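Local coordinates for protein 3-phosphoshikimate 1-carboxyvinyltransferase (PDB 7M0O) that probably catalyses transfer of the enolpyruvyl group of phosphoenolpyruvate to the 5-hydroxyl of shikimate-3-phosphate, the sixth of seven steps toward chorismate, at residues Asp295-Pro298 with Thr299-Ile303; Arg320-Glu323 with Cys324-Glu328; Val341-Pro345 with Asp346-Ile350; Asp365-Ile368 with Val369-Phe372. One frame throughout, in Å; residues are numbered along the deposited sequence.

Contact 1: residues Asp295-Pro298 with Thr299-Ile303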
loop_
_atom_site.group_PDB
_atom_site.type_symbol
_atom_site.label_atom_id
_atom_site.label_comp_id
_atom_site.label_asym_id
_atom_site.label_seq_id
_atom_site.Cartn_x
_atom_site.Cartn_y
_atom_site.Cartn_z
ATOM N N ASP A 295 -10.365 -3.985 4.772
ATOM C CA ASP A 295 -9.835 -4.862 3.727
ATOM C C ASP A 295 -9.629 -6.298 4.221
ATOM O O ASP A 295 -9.491 -7.208 3.389
ATOM C CB ASP A 295 -8.522 -4.303 3.184
ATOM C CG ASP A 295 -8.734 -3.090 2.246
ATOM O OD1 ASP A 295 -9.876 -2.839 1.815
ATOM O OD2 ASP A 295 -7.757 -2.382 1.934
ATOM N N THR A 296 -9.573 -6.515 5.542
ATOM C CA THR A 296 -9.452 -7.854 6.116
ATOM C C THR A 296 -10.782 -8.434 6.576
ATOM O O THR A 296 -10.812 -9.575 7.070
ATOM C CB THR A 296 -8.448 -7.885 7.291
ATOM O OG1 THR A 296 -8.940 -7.149 8.431
ATOM C CG2 THR A 296 -7.103 -7.343 6.853
ATOM N N MET A 297 -11.891 -7.711 6.384
ATOM C CA MET A 297 -13.195 -8.317 6.639
ATOM C C MET A 297 -13.373 -9.644 5.908
ATOM O O MET A 297 -13.842 -10.605 6.545
ATOM C CB MET A 297 -14.322 -7.333 6.279
ATOM C CG MET A 297 -15.728 -7.951 6.405
ATOM S SD MET A 297 -16.273 -8.966 5.013
ATOM C CE MET A 297 -16.407 -7.732 3.706
ATOM N N PRO A 298 -13.012 -9.791 4.622
ATOM C CA PRO A 298 -13.182 -11.106 3.981
ATOM C C PRO A 298 -12.289 -12.165 4.588
ATOM O O PRO A 298 -12.680 -13.338 4.618
ATOM C CB PRO A 298 -12.846 -10.843 2.501
ATOM C CG PRO A 298 -13.144 -9.325 2.326
ATOM C CD PRO A 298 -12.702 -8.730 3.642
ATOM N N THR A 299 -11.107 -11.785 5.082
ATOM C CA THR A 299 -10.223 -12.762 5.703
ATOM C C THR A 299 -10.895 -13.411 6.904
ATOM O O THR A 299 -10.780 -14.628 7.114
ATOM C CB THR A 299 -8.906 -12.092 6.110
ATOM O OG1 THR A 299 -8.439 -11.271 5.033
ATOM C CG2 THR A 299 -7.853 -13.152 6.425
ATOM N N LEU A 300 -11.600 -12.607 7.716
ATOM C CA LEU A 300 -12.339 -13.162 8.846
ATOM C C LEU A 300 -13.563 -13.949 8.382
ATOM O O LEU A 300 -13.866 -15.013 8.930
ATOM C CB LEU A 300 -12.765 -12.046 9.800
ATOM C CG LEU A 300 -13.590 -12.546 11.004
ATOM C CD1 LEU A 300 -12.821 -13.608 11.777
ATOM C CD2 LEU A 300 -14.013 -11.412 11.954
ATOM N N ALA A 301 -14.299 -13.426 7.406
ATOM C CA ALA A 301 -15.483 -14.137 6.931
ATOM C C ALA A 301 -15.143 -15.552 6.473
ATOM O O ALA A 301 -15.941 -16.477 6.661
ATOM C CB ALA A 301 -16.135 -13.348 5.795
ATOM N N ALA A 302 -13.955 -15.745 5.911
ATOM C CA ALA A 302 -13.609 -17.033 5.325
ATOM C C ALA A 302 -13.166 -18.079 6.351
ATOM O O ALA A 302 -13.198 -19.272 6.028
ATOM C CB ALA A 302 -12.530 -16.840 4.256
ATOM N N ILE A 303 -12.762 -17.692 7.569
ATOM C CA ILE A 303 -12.472 -18.669 8.629
ATOM C C ILE A 303 -13.627 -18.822 9.607
ATOM O O ILE A 303 -13.622 -19.772 10.408
ATOM C CB ILE A 303 -11.169 -18.329 9.397
ATOM C CG1 ILE A 303 -11.294 -16.994 10.137
ATOM C CG2 ILE A 303 -9.987 -18.325 8.435
ATOM C CD1 ILE A 303 -10.130 -16.690 11.085
HETATM O O HOH W 1 -9.290 -9.861 2.783
#
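The opening turns of helix 297-303, in the beta-alpha-beta unit between strands 286-289 and 311-314, bring Thr-296, Met-297 and Pro-298 against Leu-300, Ala-301 and Ala-302. Three backbone i to i+4 hydrogen bonds hold them together. Leu-300 N gives its hydrogen to Thr-296 O at 3.2 Å. Ala-301 N gives to Met-297 O at 3.0 Å. Ala-302 N gives to Pro-298 O, also at 3.0 Å, but this bond is bent to 140° at the hydrogen. Pro-298 has no N-H to offer. It sits in the first turn, where a helix needs none.

Thr-299 is the side chain that reaches back to the start. Its OG1 lies beside its own backbone N (chi1 -46°). This sets the hydroxyl over the Thr-296 backbone, 3.7 Å from Thr-296 CA, where it reaches a water. The water is 2.8 Å from Thr-299 OG1 and donates to Asp-295 O at 2.7 Å. Thr-299 OG1 is also hydrogen-bonded to Ser-227 OG. Thr-296 OG1 is engaged by the earlier backbone, at Ile-293 O. Met-297 SD lies loosely near Ala-301 CB, 4.5 Å away, and both side chains pack on Cys-330 of helix 326-336.

Asp-295, the predicted proton acceptor, stands just before the helix, its CB bond pointing away from it. It is also predicted to bind shikimate-3-phosphate, and its OD1 has a long, weak ion pair with Arg-326. The water link from its carbonyl oxygen to Thr-299 would probably steady the main chain at Asp-295.

Contact 2: residues Arg320-Glu323 with Cys324-Glu328. With PO4 (phosphate ion), chain B.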
loop_
_atom_site.group_PDB
_atom_site.type_symbol
_atom_site.label_atom_id
_atom_site.label_comp_id
_atom_site.label_asym_id
_atom_site.label_seq_id
_atom_site.Cartn_x
_atom_site.Cartn_y
_atom_site.Cartn_z
ATOM N N ARG A 320 -19.058 -2.383 0.996
ATOM C CA ARG A 320 -20.072 -2.548 -0.033
ATOM C C ARG A 320 -19.775 -1.717 -1.270
ATOM O O ARG A 320 -20.290 -2.029 -2.349
ATOM C CB ARG A 320 -21.458 -2.170 0.506
ATOM C CG ARG A 320 -22.092 -3.210 1.423
ATOM C CD ARG A 320 -23.583 -2.927 1.592
ATOM N NE ARG A 320 -24.260 -3.808 2.537
ATOM C CZ ARG A 320 -24.826 -4.968 2.222
ATOM N NH1 ARG A 320 -25.435 -5.683 3.151
ATOM N NH2 ARG A 320 -24.768 -5.424 0.975
ATOM N N VAL A 321 -18.947 -0.685 -1.138
ATOM C CA VAL A 321 -18.747 0.295 -2.191
ATOM C C VAL A 321 -17.351 0.182 -2.801
ATOM O O VAL A 321 -16.860 1.130 -3.411
ATOM C CB VAL A 321 -19.034 1.711 -1.674
ATOM C CG1 VAL A 321 -20.443 1.770 -1.111
ATOM C CG2 VAL A 321 -18.030 2.090 -0.587
ATOM N N LYS A 322 -16.702 -0.968 -2.641
ATOM C CA LYS A 322 -15.510 -1.285 -3.414
ATOM C C LYS A 322 -15.956 -1.578 -4.848
ATOM O O LYS A 322 -17.114 -1.370 -5.218
ATOM C CB LYS A 322 -14.753 -2.458 -2.796
ATOM C CG LYS A 322 -14.413 -2.302 -1.311
ATOM C CD LYS A 322 -13.381 -1.215 -1.069
ATOM C CE LYS A 322 -12.034 -1.581 -1.664
ATOM N NZ LYS A 322 -10.989 -0.580 -1.304
ATOM N N GLU A 323 -15.038 -2.086 -5.681
ATOM C CA GLU A 323 -15.417 -2.350 -7.065
ATOM C C GLU A 323 -16.435 -3.482 -7.143
ATOM O O GLU A 323 -17.251 -3.524 -8.072
ATOM C CB GLU A 323 -14.172 -2.638 -7.906
ATOM C CG GLU A 323 -13.315 -1.383 -8.127
ATOM C CD GLU A 323 -12.195 -1.576 -9.133
ATOM O OE1 GLU A 323 -11.771 -2.728 -9.352
ATOM O OE2 GLU A 323 -11.737 -0.566 -9.711
ATOM N N CYS A 324 -16.429 -4.375 -6.160
ATOM C CA CYS A 324 -17.534 -5.289 -5.932
ATOM C C CYS A 324 -18.019 -5.090 -4.502
ATOM O O CYS A 324 -17.270 -4.622 -3.636
ATOM C CB CYS A 324 -17.121 -6.773 -6.191
ATOM S SG CYS A 324 -16.103 -7.680 -4.935
ATOM N N ASP A 325 -19.290 -5.398 -4.267
ATOM C CA ASP A 325 -19.825 -5.393 -2.906
ATOM C C ASP A 325 -19.242 -6.608 -2.194
ATOM O O ASP A 325 -19.677 -7.735 -2.417
ATOM C CB ASP A 325 -21.353 -5.407 -2.921
ATOM C CG ASP A 325 -21.966 -5.275 -1.518
ATOM O OD1 ASP A 325 -21.340 -5.760 -0.555
ATOM O OD2 ASP A 325 -23.076 -4.705 -1.371
ATOM N N ARG A 326 -18.249 -6.379 -1.330
ATOM C CA ARG A 326 -17.530 -7.479 -0.689
ATOM C C ARG A 326 -18.339 -8.138 0.412
ATOM O O ARG A 326 -18.139 -9.328 0.692
ATOM C CB ARG A 326 -16.202 -6.988 -0.101
ATOM C CG ARG A 326 -15.129 -6.740 -1.129
ATOM C CD ARG A 326 -13.850 -6.232 -0.499
ATOM N NE ARG A 326 -12.814 -6.113 -1.513
ATOM C CZ ARG A 326 -11.653 -5.488 -1.352
ATOM N NH1 ARG A 326 -11.354 -4.888 -0.213
ATOM N NH2 ARG A 326 -10.778 -5.466 -2.345
ATOM N N LEU A 327 -19.241 -7.386 1.040
ATOM C CA LEU A 327 -20.164 -7.970 2.001
ATOM C C LEU A 327 -21.067 -8.990 1.313
ATOM O O LEU A 327 -21.151 -10.145 1.742
ATOM C CB LEU A 327 -20.970 -6.859 2.682
ATOM C CG LEU A 327 -21.631 -7.148 4.037
ATOM C CD1 LEU A 327 -21.916 -5.873 4.852
ATOM C CD2 LEU A 327 -22.917 -7.936 3.847
ATOM N N GLU A 328 -21.691 -8.604 0.197
ATOM C CA GLU A 328 -22.556 -9.547 -0.508
ATOM C C GLU A 328 -21.763 -10.707 -1.096
ATOM O O GLU A 328 -22.261 -11.838 -1.135
ATOM C CB GLU A 328 -23.334 -8.841 -1.613
ATOM C CG GLU A 328 -24.375 -7.857 -1.132
ATOM C CD GLU A 328 -25.534 -8.510 -0.391
ATOM O OE1 GLU A 328 -25.924 -9.648 -0.726
ATOM O OE2 GLU A 328 -26.047 -7.883 0.550
HETATM P P PO4 B . -7.871 -3.014 -1.830
HETATM O O1 PO4 B . -7.441 -1.994 -0.809
HETATM O O2 PO4 B . -8.768 -4.006 -1.134
HETATM O O3 PO4 B . -6.637 -3.683 -2.387
HETATM O O4 PO4 B . -8.611 -2.275 -2.914
#
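Arg-320 NH2 is shared by two carboxylates. It donates to Glu-328 OE2 at 2.8 Å in a nearly straight bond (172°), taken on the anti lone pair. It donates to Asp-325 OD2 at 3.0 Å, on the syn side. Both oxygens lie close to the guanidinium plane, but the Asp-325 carboxylate stands almost perpendicular to that plane and the Glu-328 carboxylate is turned about 28° from it. Leu-327 covers one guanidinium face, with CD2 3.4 Å from Arg-320 NH1. An alanine in place of Arg-320 would probably leave both carboxylates without their shared cation and the Glu-328 side chain freer to turn.

Asp-325 is also the N-cap of helix 326-336. Its OD1 accepts from Glu-328 N at 3.0 Å, from above the carboxylate plane.

Both Arg-326 terminal nitrogens donate to O2 of a phosphate ion, probably from the crystallisation liquor: NH2 at 2.8 Å, NH1 at 2.9 Å. Lys-322 CE lies over a face of this guanidinium, and its NZ makes a weak bond of 3.3 Å to phosphate O4. Both residues are predicted to bind substrate.

Farther out, Asp-365 forms a salt bridge with Arg-326 NE. Arg-320 NE and NH1 bond Pro-345 O and Gly-344 O.

Contact 3: residues Val341-Pro345 with Asp346-Ile350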
loop_
_atom_site.group_PDB
_atom_site.type_symbol
_atom_site.label_atom_id
_atom_site.label_comp_id
_atom_site.label_asym_id
_atom_site.label_seq_id
_atom_site.Cartn_x
_atom_site.Cartn_y
_atom_site.Cartn_z
ATOM N N VAL A 341 -25.823 -17.490 6.581
ATOM C CA VAL A 341 -25.339 -16.115 6.691
ATOM C C VAL A 341 -26.537 -15.169 6.722
ATOM O O VAL A 341 -27.498 -15.341 5.964
ATOM C CB VAL A 341 -24.405 -15.746 5.512
ATOM C CG1 VAL A 341 -23.893 -14.310 5.653
ATOM C CG2 VAL A 341 -23.246 -16.713 5.407
ATOM N N ALA A 342 -26.480 -14.173 7.604
ATOM C CA ALA A 342 -27.427 -13.061 7.627
ATOM C C ALA A 342 -26.662 -11.775 7.333
ATOM O O ALA A 342 -25.478 -11.668 7.655
ATOM C CB ALA A 342 -28.134 -12.958 8.978
ATOM N N THR A 343 -27.324 -10.802 6.701
ATOM C CA THR A 343 -26.664 -9.527 6.438
ATOM C C THR A 343 -27.602 -8.365 6.736
ATOM O O THR A 343 -28.832 -8.505 6.753
ATOM C CB THR A 343 -26.149 -9.398 4.992
ATOM O OG1 THR A 343 -27.253 -9.350 4.074
ATOM C CG2 THR A 343 -25.199 -10.547 4.611
ATOM N N GLY A 344 -26.991 -7.206 6.973
ATOM C CA GLY A 344 -27.705 -5.964 7.105
ATOM C C GLY A 344 -26.973 -4.863 6.374
ATOM O O GLY A 344 -25.984 -5.095 5.664
ATOM N N PRO A 345 -27.445 -3.629 6.533
ATOM C CA PRO A 345 -26.834 -2.524 5.777
ATOM C C PRO A 345 -25.326 -2.460 5.901
ATOM O O PRO A 345 -24.644 -2.202 4.901
ATOM C CB PRO A 345 -27.507 -1.283 6.374
ATOM C CG PRO A 345 -28.831 -1.773 6.802
ATOM C CD PRO A 345 -28.641 -3.202 7.278
ATOM N N ASP A 346 -24.784 -2.721 7.093
ATOM C CA ASP A 346 -23.354 -2.546 7.305
ATOM C C ASP A 346 -22.765 -3.652 8.165
ATOM O O ASP A 346 -21.792 -3.419 8.898
ATOM C CB ASP A 346 -23.055 -1.185 7.939
ATOM C CG ASP A 346 -23.687 -1.012 9.320
ATOM O OD1 ASP A 346 -24.490 -1.863 9.759
ATOM O OD2 ASP A 346 -23.382 0.008 9.979
ATOM N N TRP A 347 -23.333 -4.855 8.093
ATOM C CA TRP A 347 -22.875 -5.958 8.926
ATOM C C TRP A 347 -23.153 -7.281 8.226
ATOM O O TRP A 347 -23.993 -7.372 7.326
ATOM C CB TRP A 347 -23.527 -5.931 10.324
ATOM C CG TRP A 347 -25.047 -6.035 10.356
ATOM C CD1 TRP A 347 -25.938 -4.996 10.434
ATOM C CD2 TRP A 347 -25.833 -7.237 10.332
ATOM N NE1 TRP A 347 -27.232 -5.485 10.481
ATOM C CE2 TRP A 347 -27.193 -6.853 10.406
ATOM C CE3 TRP A 347 -25.519 -8.597 10.246
ATOM C CZ2 TRP A 347 -28.237 -7.784 10.403
ATOM C CZ3 TRP A 347 -26.562 -9.529 10.251
ATOM C CH2 TRP A 347 -27.904 -9.113 10.315
ATOM N N ILE A 348 -22.404 -8.305 8.639
ATOM C CA ILE A 348 -22.594 -9.677 8.169
ATOM C C ILE A 348 -22.406 -10.610 9.357
ATOM O O ILE A 348 -21.471 -10.436 10.146
ATOM C CB ILE A 348 -21.622 -10.001 7.019
ATOM C CG1 ILE A 348 -21.780 -11.461 6.567
ATOM C CG2 ILE A 348 -20.168 -9.708 7.412
ATOM C CD1 ILE A 348 -21.021 -11.775 5.278
ATOM N N GLU A 349 -23.310 -11.587 9.504
ATOM C CA GLU A 349 -23.262 -12.538 10.612
ATOM C C GLU A 349 -23.188 -13.949 10.036
ATOM O O GLU A 349 -24.067 -14.364 9.265
ATOM C CB GLU A 349 -24.462 -12.385 11.551
ATOM C CG GLU A 349 -24.322 -13.207 12.838
ATOM C CD GLU A 349 -25.227 -12.745 13.984
ATOM O OE1 GLU A 349 -25.743 -11.608 13.955
ATOM O OE2 GLU A 349 -25.419 -13.538 14.933
ATOM N N ILE A 350 -22.126 -14.663 10.386
ATOM C CA ILE A 350 -21.810 -15.966 9.826
ATOM C C ILE A 350 -22.029 -17.021 10.903
ATOM O O ILE A 350 -21.478 -16.921 12.006
ATOM C CB ILE A 350 -20.364 -16.007 9.302
ATOM C CG1 ILE A 350 -20.151 -14.931 8.230
ATOM C CG2 ILE A 350 -20.033 -17.403 8.757
ATOM C CD1 ILE A 350 -18.789 -14.320 8.210
#
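Trp-347 lies flat over Gly-344, and this is the close-packed part of the hairpin of strands 340-344 and 347-351. Gly-344 CA sits 3.6 Å from the centroid of the five-membered ring, over its face, as a CH-pi contact. Trp-347 CG stands between its own backbone N and carbonyl carbon (chi1 60°), and this folds the indole back across the neighbouring strand. The ring takes the room that a CB on Gly-344 would need. The six-membered ring extends along the strand to Ala-342, where CZ3 is 4.0 Å from Ala-342 CB. A serine in place of Trp-347 would probably uncover the Gly-344 backbone and open a gap beside Ala-342.

Straight backbone bonds join the strands. Ala-342 and Glu-349 form a hydrogen-bonded antiparallel pair, with both N...O distances 2.9 Å. Gly-344 N donates to Trp-347 O at 3.0 Å.

Side chains at the turn are looser. Pro-345 is exposed, and its CD comes no nearer to Trp-347 NE1 than 4.2 Å.

The other sheet face is mainly apolar. Val-341 CG1 meets Ile-348 CG1 at 3.7 Å, and Thr-343 CG2 lies near the same Ile-348 atom. On this face Val-341 and Ile-350 pack on Leu-334 of helix 326-336. On the Trp-347 face, Arg-312 makes a cation-pi contact with the indole and a salt bridge with Glu-349. Strand 340-344 is outermost in its four-stranded sheet, and strand 347-351 pairs inward with strand 311-314.

Contact 4: residues Asp365-Ile368 with Val369-Phe372. With PO4 (phosphate ion), chain B.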
loop_
_atom_site.group_PDB
_atom_site.type_symbol
_atom_site.label_atom_id
_atom_site.label_comp_id
_atom_site.label_asym_id
_atom_site.label_seq_id
_atom_site.Cartn_x
_atom_site.Cartn_y
_atom_site.Cartn_z
ATOM N N ASP A 365 -12.301 -9.871 -7.662
ATOM C CA ASP A 365 -11.771 -9.262 -6.445
ATOM C C ASP A 365 -10.691 -10.145 -5.825
ATOM O O ASP A 365 -10.978 -11.261 -5.363
ATOM C CB ASP A 365 -12.894 -9.024 -5.433
ATOM C CG ASP A 365 -12.481 -8.085 -4.317
ATOM O OD1 ASP A 365 -11.357 -8.223 -3.795
ATOM O OD2 ASP A 365 -13.288 -7.199 -3.975
ATOM N N HIS A 366 -9.458 -9.620 -5.802
ATOM C CA HIS A 366 -8.304 -10.340 -5.251
ATOM C C HIS A 366 -8.532 -10.823 -3.818
ATOM O O HIS A 366 -8.104 -11.927 -3.451
ATOM C CB HIS A 366 -7.058 -9.454 -5.318
ATOM C CG HIS A 366 -7.251 -8.062 -4.793
ATOM N ND1 HIS A 366 -8.185 -7.180 -5.309
ATOM C CD2 HIS A 366 -6.615 -7.395 -3.804
ATOM C CE1 HIS A 366 -8.111 -6.036 -4.655
ATOM N NE2 HIS A 366 -7.169 -6.140 -3.735
ATOM N N ARG A 367 -9.201 -10.012 -2.992
ATOM C CA ARG A 367 -9.406 -10.398 -1.595
ATOM C C ARG A 367 -10.445 -11.508 -1.434
ATOM O O ARG A 367 -10.368 -12.274 -0.477
ATOM C CB ARG A 367 -9.802 -9.179 -0.766
ATOM C CG ARG A 367 -8.865 -7.987 -1.002
ATOM C CD ARG A 367 -8.452 -7.293 0.286
ATOM N NE ARG A 367 -7.465 -6.266 -0.042
ATOM C CZ ARG A 367 -6.148 -6.455 0.007
ATOM N NH1 ARG A 367 -5.652 -7.631 0.391
ATOM N NH2 ARG A 367 -5.329 -5.482 -0.343
ATOM N N ILE A 368 -11.412 -11.632 -2.349
ATOM C CA ILE A 368 -12.318 -12.778 -2.287
ATOM C C ILE A 368 -11.558 -14.072 -2.581
ATOM O O ILE A 368 -11.742 -15.085 -1.897
ATOM C CB ILE A 368 -13.518 -12.583 -3.238
ATOM C CG1 ILE A 368 -14.310 -11.326 -2.874
ATOM C CG2 ILE A 368 -14.435 -13.825 -3.229
ATOM C CD1 ILE A 368 -14.874 -11.322 -1.440
ATOM N N VAL A 369 -10.675 -14.062 -3.587
ATOM C CA VAL A 369 -9.908 -15.266 -3.909
ATOM C C VAL A 369 -8.943 -15.609 -2.778
ATOM O O VAL A 369 -8.862 -16.760 -2.333
ATOM C CB VAL A 369 -9.164 -15.089 -5.248
ATOM C CG1 VAL A 369 -8.199 -16.274 -5.475
ATOM C CG2 VAL A 369 -10.166 -15.010 -6.380
ATOM N N MET A 370 -8.188 -14.618 -2.296
ATOM C CA MET A 370 -7.194 -14.923 -1.272
ATOM C C MET A 370 -7.860 -15.376 0.023
ATOM O O MET A 370 -7.359 -16.276 0.704
ATOM C CB MET A 370 -6.284 -13.714 -1.050
ATOM C CG MET A 370 -5.348 -13.481 -2.243
ATOM S SD MET A 370 -4.061 -12.237 -2.020
ATOM C CE MET A 370 -4.999 -10.736 -2.126
ATOM N N SER A 371 -9.000 -14.778 0.370
ATOM C CA SER A 371 -9.675 -15.160 1.610
ATOM C C SER A 371 -10.175 -16.599 1.564
ATOM O O SER A 371 -9.927 -17.364 2.500
ATOM C CB SER A 371 -10.831 -14.208 1.910
ATOM O OG SER A 371 -10.357 -12.919 2.196
ATOM N N PHE A 372 -10.873 -16.991 0.484
ATOM C CA PHE A 372 -11.436 -18.334 0.436
ATOM C C PHE A 372 -10.393 -19.396 0.120
ATOM O O PHE A 372 -10.655 -20.587 0.354
ATOM C CB PHE A 372 -12.610 -18.391 -0.557
ATOM C CG PHE A 372 -13.855 -17.731 -0.015
ATOM C CD1 PHE A 372 -14.665 -18.395 0.901
ATOM C CD2 PHE A 372 -14.169 -16.432 -0.361
ATOM C CE1 PHE A 372 -15.782 -17.780 1.436
ATOM C CE2 PHE A 372 -15.290 -15.799 0.173
ATOM C CZ PHE A 372 -16.101 -16.474 1.068
HETATM P P PO4 B . -7.871 -3.014 -1.830
HETATM O O1 PO4 B . -7.441 -1.994 -0.809
HETATM O O2 PO4 B . -8.768 -4.006 -1.134
HETATM O O3 PO4 B . -6.637 -3.683 -2.387
HETATM O O4 PO4 B . -8.611 -2.275 -2.914
#
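Ile-368, Met-370 and Val-369 carry most of the buried surface in the first turns of helix 366-375. Ile-368 runs alongside Phe-372, and its CG2 lies 3.9 Å from Phe-372 CD2. The phenyl edge also faces Ile-368 O, which accepts from Phe-372 N. Met-370 folds back over the preceding turn. Its chain bends at the sulfur (chi3 -74°) and brings CE to 4.0 Å from His-366 CB. CE meets the imidazole at its edge and also lies near Arg-367 NH1. Met-370 N donates to His-366 O at 2.9 Å. Val-369 N makes a weak bond to Asp-365 O. Val-369 CB lies 3.8 Å from His-366 O, and the side chain packs outward on Cys-389 and Val-390.

Ser-371 grips the turn twice. Its OG donates to Arg-367 O at 2.7 Å and its N to the same oxygen at 3.0 Å, from opposite faces of the carbonyl plane. This satisfies a buried hydroxyl within the helix. At the start, Asp-365, the acidic partner of Arg-326, is the N-cap and accepts from Arg-367 N through OD1.

The polar ends meet at a phosphate. Arg-367 NE donates to O2 at 2.8 Å, and Arg-367 NH2 donates to O3. His-366 NE2 donates to that same O3 at 2.9 Å. The ion probably came from the crystallisation liquor. Even so, its grip by His-366 and Arg-367, with Arg-326 beside them, is consistent with Arg-367's predicted binding of phosphoenolpyruvate. The gathered positive side chains would probably favour an anion here.

Contacts 1 and 4 are buried helix starts that lie against each other through Pro-298, Thr-299, Ala-302 and Ser-371. Contact 2 is half open, a loop running into helix 326-336. Contact 3 is a partly buried hairpin at the edge of its sheet, about 18 Å from contact 4 between centres. Contacts 2 and 4 share the phosphate. Contact 1 reaches contact 2 through Met-297 on Arg-326, and contact 3 through Ala-301 against Ile-350. Contacts 2 and 3 are joined by Arg-320 and by Leu-327 against Thr-343. Ion pairs dominate contact 2, buried backbone bonds and a water bridge contact 1, and ring and strand packing contact 3. Contact 4 combines apolar helix packing with an anion site.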